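PDB 2C40: inosine-uridine preferring nucleoside hydrolase family protein from Bacillus anthracis, which belongs to the nucleoside hydrolase family and holds a calcium ion and alpha-D-ribofuranose together in one pocket of an alpha/beta fold. Local coordinates for residues Leu193-Ser198 with Val288-Asp293; Lys256-Lys261 with His296-Asp301. All blocks are in the same frame, centred on the assembly; numbering follows the deposited sequence.

Contact 1 of 2, residues Leu193-Ser198 with Val288-Asp293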
loop_
_atom_site.group_PDB
_atom_site.type_symbol
_atom_site.label_atom_id
_atom_site.label_comp_id
_atom_site.label_asym_id
_atom_site.label_seq_id
_atom_site.Cartn_x
_atom_site.Cartn_y
_atom_site.Cartn_z
ATOM N N LEU A 193 11.943 16.974 -22.105
ATOM C CA LEU A 193 12.420 16.274 -20.888
ATOM C C LEU A 193 11.770 16.839 -19.645
ATOM O O LEU A 193 11.925 18.032 -19.363
ATOM C CB LEU A 193 13.906 16.512 -20.611
ATOM C CG LEU A 193 14.957 15.469 -20.883
ATOM C CD1 LEU A 193 16.234 15.795 -20.120
ATOM C CD2 LEU A 193 14.456 14.063 -20.571
ATOM N N ILE A 194 11.076 15.975 -18.905
ATOM C CA ILE A 194 10.744 16.266 -17.496
ATOM C C ILE A 194 11.830 15.577 -16.615
ATOM O O ILE A 194 11.840 14.352 -16.422
ATOM C CB ILE A 194 9.295 15.865 -17.139
ATOM C CG1 ILE A 194 8.301 16.782 -17.842
ATOM C CG2 ILE A 194 9.040 15.939 -15.641
ATOM C CD1 ILE A 194 8.151 16.558 -19.338
ATOM N N THR A 195 12.779 16.383 -16.162
ATOM C CA THR A 195 13.872 15.940 -15.296
ATOM C C THR A 195 13.416 15.844 -13.840
ATOM O O THR A 195 12.361 16.382 -13.477
ATOM C CB THR A 195 15.049 16.904 -15.390
ATOM O OG1 THR A 195 14.672 18.186 -14.821
ATOM C CG2 THR A 195 15.520 17.054 -16.872
ATOM N N LEU A 196 14.224 15.218 -12.983
ATOM C CA LEU A 196 13.975 15.309 -11.555
ATOM C C LEU A 196 13.701 16.741 -11.058
ATOM O O LEU A 196 12.768 16.920 -10.240
ATOM C CB LEU A 196 15.106 14.684 -10.754
ATOM C CG LEU A 196 15.312 13.162 -10.968
ATOM C CD1 LEU A 196 16.592 12.687 -10.256
ATOM C CD2 LEU A 196 14.106 12.319 -10.499
ATOM N N GLU A 197 14.484 17.733 -11.528
ATOM C CA GLU A 197 14.411 19.142 -11.056
ATOM C C GLU A 197 13.139 19.842 -11.526
ATOM O O GLU A 197 12.716 20.816 -10.911
ATOM C CB GLU A 197 15.490 20.074 -11.662
ATOM C CG GLU A 197 16.910 19.663 -11.615
ATOM C CD GLU A 197 17.270 18.687 -12.709
ATOM O OE1 GLU A 197 17.866 19.085 -13.727
ATOM O OE2 GLU A 197 16.959 17.527 -12.504
ATOM N N SER A 198 12.642 19.418 -12.698
ATOM C CA SER A 198 11.515 20.038 -13.393
ATOM C C SER A 198 10.323 20.209 -12.469
ATOM O O SER A 198 9.497 21.093 -12.627
ATOM C CB SER A 198 11.113 19.148 -14.597
ATOM O OG SER A 198 12.122 19.171 -15.604
ATOM N N VAL A 288 17.655 19.290 -26.284
ATOM C CA VAL A 288 16.651 18.743 -25.427
ATOM C C VAL A 288 15.963 19.946 -24.779
ATOM O O VAL A 288 16.607 20.895 -24.363
ATOM C CB VAL A 288 17.311 17.706 -24.442
ATOM C CG1 VAL A 288 16.684 17.660 -23.194
ATOM C CG2 VAL A 288 17.286 16.299 -25.055
ATOM N N HIS A 289 14.640 19.883 -24.720
ATOM C CA HIS A 289 13.780 20.944 -24.195
ATOM C C HIS A 289 13.332 20.588 -22.776
ATOM O O HIS A 289 12.424 19.813 -22.555
ATOM C CB HIS A 289 12.592 21.124 -25.149
ATOM C CG HIS A 289 13.004 21.261 -26.585
ATOM N ND1 HIS A 289 13.636 22.383 -27.074
ATOM C CD2 HIS A 289 12.909 20.401 -27.626
ATOM C CE1 HIS A 289 13.900 22.213 -28.356
ATOM N NE2 HIS A 289 13.476 21.016 -28.712
ATOM N N VAL A 290 14.007 21.184 -21.815
ATOM C CA VAL A 290 13.905 20.830 -20.432
ATOM C C VAL A 290 12.829 21.655 -19.720
ATOM O O VAL A 290 12.864 22.883 -19.710
ATOM C CB VAL A 290 15.292 20.999 -19.716
ATOM C CG1 VAL A 290 15.179 20.632 -18.237
ATOM C CG2 VAL A 290 16.347 20.112 -20.367
ATOM N N VAL A 291 11.882 20.967 -19.099
ATOM C CA VAL A 291 10.771 21.648 -18.477
ATOM C C VAL A 291 11.273 22.311 -17.192
ATOM O O VAL A 291 12.118 21.748 -16.485
ATOM C CB VAL A 291 9.624 20.686 -18.216
ATOM C CG1 VAL A 291 8.532 21.301 -17.310
ATOM C CG2 VAL A 291 9.041 20.243 -19.549
ATOM N N TYR A 292 10.788 23.520 -16.918
ATOM C CA TYR A 292 10.979 24.157 -15.625
ATOM C C TYR A 292 9.832 25.123 -15.315
ATOM O O TYR A 292 8.961 25.372 -16.149
ATOM C CB TYR A 292 12.330 24.857 -15.575
ATOM C CG TYR A 292 12.420 26.090 -16.425
ATOM C CD1 TYR A 292 12.481 25.992 -17.794
ATOM C CD2 TYR A 292 12.439 27.349 -15.847
ATOM C CE1 TYR A 292 12.569 27.146 -18.605
ATOM C CE2 TYR A 292 12.521 28.535 -16.651
ATOM C CZ TYR A 292 12.582 28.407 -18.030
ATOM O OH TYR A 292 12.683 29.510 -18.848
ATOM N N ASP A 293 9.848 25.644 -14.099
ATOM C CA ASP A 293 8.949 26.700 -13.670
ATOM C C ASP A 293 7.514 26.305 -13.919
ATOM O O ASP A 293 6.773 27.006 -14.620
ATOM C CB ASP A 293 9.288 28.038 -14.320
ATOM C CG ASP A 293 8.561 29.202 -13.669
ATOM O OD1 ASP A 293 8.144 29.033 -12.509
ATOM O OD2 ASP A 293 8.404 30.282 -14.299
#

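Contact 2 of 2, residues Lys256-Lys261 with His296-Asp301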
loop_
_atom_site.group_PDB
_atom_site.type_symbol
_atom_site.label_atom_id
_atom_site.label_comp_id
_atom_site.label_asym_id
_atom_site.label_seq_id
_atom_site.Cartn_x
_atom_site.Cartn_y
_atom_site.Cartn_z
ATOM N N LYS A 256 -1.280 19.922 -21.553
ATOM C CA LYS A 256 -1.321 21.359 -21.297
ATOM C C LYS A 256 0.082 21.930 -21.200
ATOM O O LYS A 256 0.557 22.251 -20.136
ATOM C CB LYS A 256 -2.099 21.669 -20.023
ATOM C CG LYS A 256 -2.475 23.112 -19.917
ATOM C CD LYS A 256 -3.408 23.372 -18.758
ATOM C CE LYS A 256 -4.857 23.432 -19.204
ATOM N NZ LYS A 256 -5.731 23.899 -18.086
ATOM N N ALA A 257 0.728 22.072 -22.347
ATOM C CA ALA A 257 2.132 22.523 -22.429
ATOM C C ALA A 257 2.371 23.840 -21.674
ATOM O O ALA A 257 3.469 24.071 -21.146
ATOM C CB ALA A 257 2.521 22.691 -23.878
ATOM N N ASP A 258 1.323 24.665 -21.627
ATOM C CA ASP A 258 1.320 25.986 -21.005
ATOM C C ASP A 258 1.468 26.058 -19.467
ATOM O O ASP A 258 1.543 27.169 -18.909
ATOM C CB ASP A 258 0.038 26.781 -21.432
ATOM C CG ASP A 258 -1.138 25.876 -22.009
ATOM O OD1 ASP A 258 -0.863 24.941 -22.838
ATOM O OD2 ASP A 258 -2.347 26.154 -21.696
ATOM N N LEU A 259 1.483 24.906 -18.802
ATOM C CA LEU A 259 1.722 24.797 -17.359
ATOM C C LEU A 259 3.160 25.111 -16.967
ATOM O O LEU A 259 3.420 25.543 -15.852
ATOM C CB LEU A 259 1.375 23.379 -16.872
ATOM C CG LEU A 259 -0.107 23.025 -16.938
ATOM C CD1 LEU A 259 -0.347 21.572 -16.603
ATOM C CD2 LEU A 259 -0.898 23.926 -16.024
ATOM N N ALA A 260 4.102 24.869 -17.858
ATOM C CA ALA A 260 5.496 25.067 -17.549
ATOM C C ALA A 260 6.175 25.826 -18.680
ATOM O O ALA A 260 5.524 26.264 -19.643
ATOM C CB ALA A 260 6.158 23.733 -17.326
ATOM N N LYS A 261 7.468 26.062 -18.497
ATOM C CA LYS A 261 8.323 26.626 -19.514
ATOM C C LYS A 261 9.294 25.553 -19.933
ATOM O O LYS A 261 9.371 24.511 -19.327
ATOM C CB LYS A 261 9.086 27.815 -18.958
ATOM C CG LYS A 261 8.259 29.085 -18.871
ATOM C CD LYS A 261 8.364 29.632 -17.477
ATOM C CE LYS A 261 7.810 31.026 -17.327
ATOM N NZ LYS A 261 8.919 31.910 -17.657
ATOM N N HIS A 296 2.337 25.895 -10.022
ATOM C CA HIS A 296 1.837 25.057 -8.945
ATOM C C HIS A 296 0.314 24.963 -9.025
ATOM O O HIS A 296 -0.227 23.905 -9.269
ATOM C CB HIS A 296 2.269 25.635 -7.573
ATOM C CG HIS A 296 1.624 24.951 -6.403
ATOM N ND1 HIS A 296 2.026 23.713 -5.951
ATOM C CD2 HIS A 296 0.585 25.316 -5.615
ATOM C CE1 HIS A 296 1.262 23.339 -4.940
ATOM N NE2 HIS A 296 0.374 24.289 -4.722
ATOM N N ASP A 297 -0.346 26.112 -8.876
ATOM C CA ASP A 297 -1.803 26.186 -8.760
ATOM C C ASP A 297 -2.493 25.631 -10.008
ATOM O O ASP A 297 -3.445 24.894 -9.907
ATOM C CB ASP A 297 -2.282 27.635 -8.462
ATOM C CG ASP A 297 -1.891 28.114 -7.064
ATOM O OD1 ASP A 297 -1.427 27.297 -6.274
ATOM O OD2 ASP A 297 -2.041 29.312 -6.725
ATOM N N ARG A 298 -2.015 26.000 -11.183
ATOM C CA ARG A 298 -2.609 25.475 -12.412
ATOM C C ARG A 298 -2.410 23.987 -12.555
ATOM O O ARG A 298 -3.307 23.278 -12.981
ATOM C CB ARG A 298 -2.044 26.190 -13.612
ATOM C CG ARG A 298 -2.478 27.650 -13.640
ATOM C CD ARG A 298 -3.041 28.002 -14.994
ATOM N NE ARG A 298 -1.998 28.422 -15.902
ATOM C CZ ARG A 298 -1.934 28.150 -17.210
ATOM N NH1 ARG A 298 -2.820 27.373 -17.831
ATOM N NH2 ARG A 298 -0.933 28.668 -17.902
ATOM N N PHE A 299 -1.231 23.509 -12.204
ATOM C CA PHE A 299 -0.939 22.057 -12.306
ATOM C C PHE A 299 -1.912 21.270 -11.443
ATOM O O PHE A 299 -2.626 20.388 -11.916
ATOM C CB PHE A 299 0.514 21.762 -11.908
ATOM C CG PHE A 299 0.829 20.316 -11.855
ATOM C CD1 PHE A 299 1.187 19.704 -10.644
ATOM C CD2 PHE A 299 0.715 19.541 -13.003
ATOM C CE1 PHE A 299 1.489 18.368 -10.602
ATOM C CE2 PHE A 299 0.984 18.173 -12.968
ATOM C CZ PHE A 299 1.358 17.578 -11.781
ATOM N N PHE A 300 -1.966 21.597 -10.175
ATOM C CA PHE A 300 -2.851 20.882 -9.265
ATOM C C PHE A 300 -4.320 21.115 -9.550
ATOM O O PHE A 300 -5.096 20.198 -9.389
ATOM C CB PHE A 300 -2.503 21.199 -7.800
ATOM C CG PHE A 300 -1.234 20.570 -7.367
ATOM C CD1 PHE A 300 -0.089 21.332 -7.128
ATOM C CD2 PHE A 300 -1.157 19.202 -7.272
ATOM C CE1 PHE A 300 1.107 20.719 -6.741
ATOM C CE2 PHE A 300 0.020 18.580 -6.895
ATOM C CZ PHE A 300 1.161 19.328 -6.632
ATOM N N ASP A 301 -4.708 22.311 -9.989
ATOM C CA ASP A 301 -6.105 22.534 -10.406
ATOM C C ASP A 301 -6.461 21.681 -11.643
ATOM O O ASP A 301 -7.548 21.149 -11.778
ATOM C CB ASP A 301 -6.346 24.003 -10.714
ATOM C CG ASP A 301 -7.768 24.276 -11.095
ATOM O OD1 ASP A 301 -8.651 24.189 -10.215
ATOM O OD2 ASP A 301 -8.011 24.599 -12.280
#

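Contact 1 of 2, residues Leu193-Ser198 with Val288-Asp293
Leu193 and Val288 make the apolar centre of this contact, a worked case of how two neighbouring parallel strands join on both sides of a sheet. Val288 CG1 rests against the branch of the leucine, 3.6 Å from both CG and CD1 of Leu193, and the two side chains cross obliquely. On the face that carries Ile194 and Val291, these two side chains run side by side in the same direction, with Ile194 CD1 3.8 Å from Val291 CG2. Helix 246-255 covers that face, placing Leu249 and Thr250 against Ile194 and Phe253 against Val291; the ribofuranose lies about 9 Å from the side chain of Ile194. Beyond the strand end, Thr195 CG2 meets Val290 CG1 at 3.8 Å, the two side chains crossing at about a right angle.

The backbones are stitched on either side of Val290: Leu193 N donates to His289 O at 2.9 Å, and Val291 N returns a bond of the same length to Leu193 O. At the polar edge the chain turns back, and the side chain of Ser198 makes the next link to strand 286-292. Its OG donates to Val291 O at 2.7 Å, approaching from above the carbonyl plane. Ser198 OG in turn accepts from Thr195 N at 2.9 Å and from Thr195 OG1 at 2.8 Å, so three bonds grip one buried hydroxyl. Thr195 can supply the last because chi1 of 67° sets OG1 between its backbone N and carbonyl carbon, while CG2 remains turned to Val290.

The arrangement is that of a parallel strand pair in a mostly parallel alpha/beta sheet, at the seam where strand 286-292 also pairs with antiparallel strand 261-269.

Contact 2 of 2, residues Lys256-Lys261 with His296-Asp301
Leu259 reaches helix 296-308 with its two methyl groups divided between Arg298 and Phe299. CG of the leucine lies anti to the carbonyl carbon, and from it CD2 reaches to 3.5 Å from Arg298 CB. Its other branch, CD1, sits at the edge of the phenyl ring, 4.3 Å from Phe299 CD2. Ala252 of helix 246-255 touches both Leu259 and Phe299, extending this apolar patch inward.

Arg298 does not run straight. Bends at chi2 and chi3 (-130° and -87°) carry its chain across to the 3-10 segment 257-259, where NH2 comes within 3.1 Å of Asp258 O, although the angle is too poor for a hydrogen bond. The carboxylate of Asp258 is turned 45° from the guanidinium plane, and Asp258 OD2 stays 4.1 Å from Arg298 NH1, beyond a salt bridge. Lys256, whose chain bends at chi3, crosses the arginine at about a right angle; Lys256 NZ is 4.5 Å from Arg298 NH1.

The contact is therefore held mainly by apolar packing of Leu259 on the base of Arg298 and the edge of Phe299; the charges are loosely matched, Asp258 probably offsetting part of the repulsion between Lys256 and Arg298, and crystal neighbours touching all three may influence their conformations.

Contacts 1 and 2 have centres 13 Å apart on the same side of the chain's centre, and their segments alternate along the sequence: 193-198, 256-261, 288-293, then 296-301. Strand 286-292 leads almost directly into helix 296-308, so the second halves of both are consecutive elements. The first halves are linked through helix 246-255, which packs against residues of both contacts. The two contacts also touch directly, through 288-293 and 256-261: Tyr292 O and Lys261 N, 2.9 Å apart, probably form a hydrogen bond, and Val291 CG1 packs on Ala260 CB at 3.4 Å. Together they tie the antiparallel margin of the sheet and the C-terminal helix to the parallel part of the same sheet.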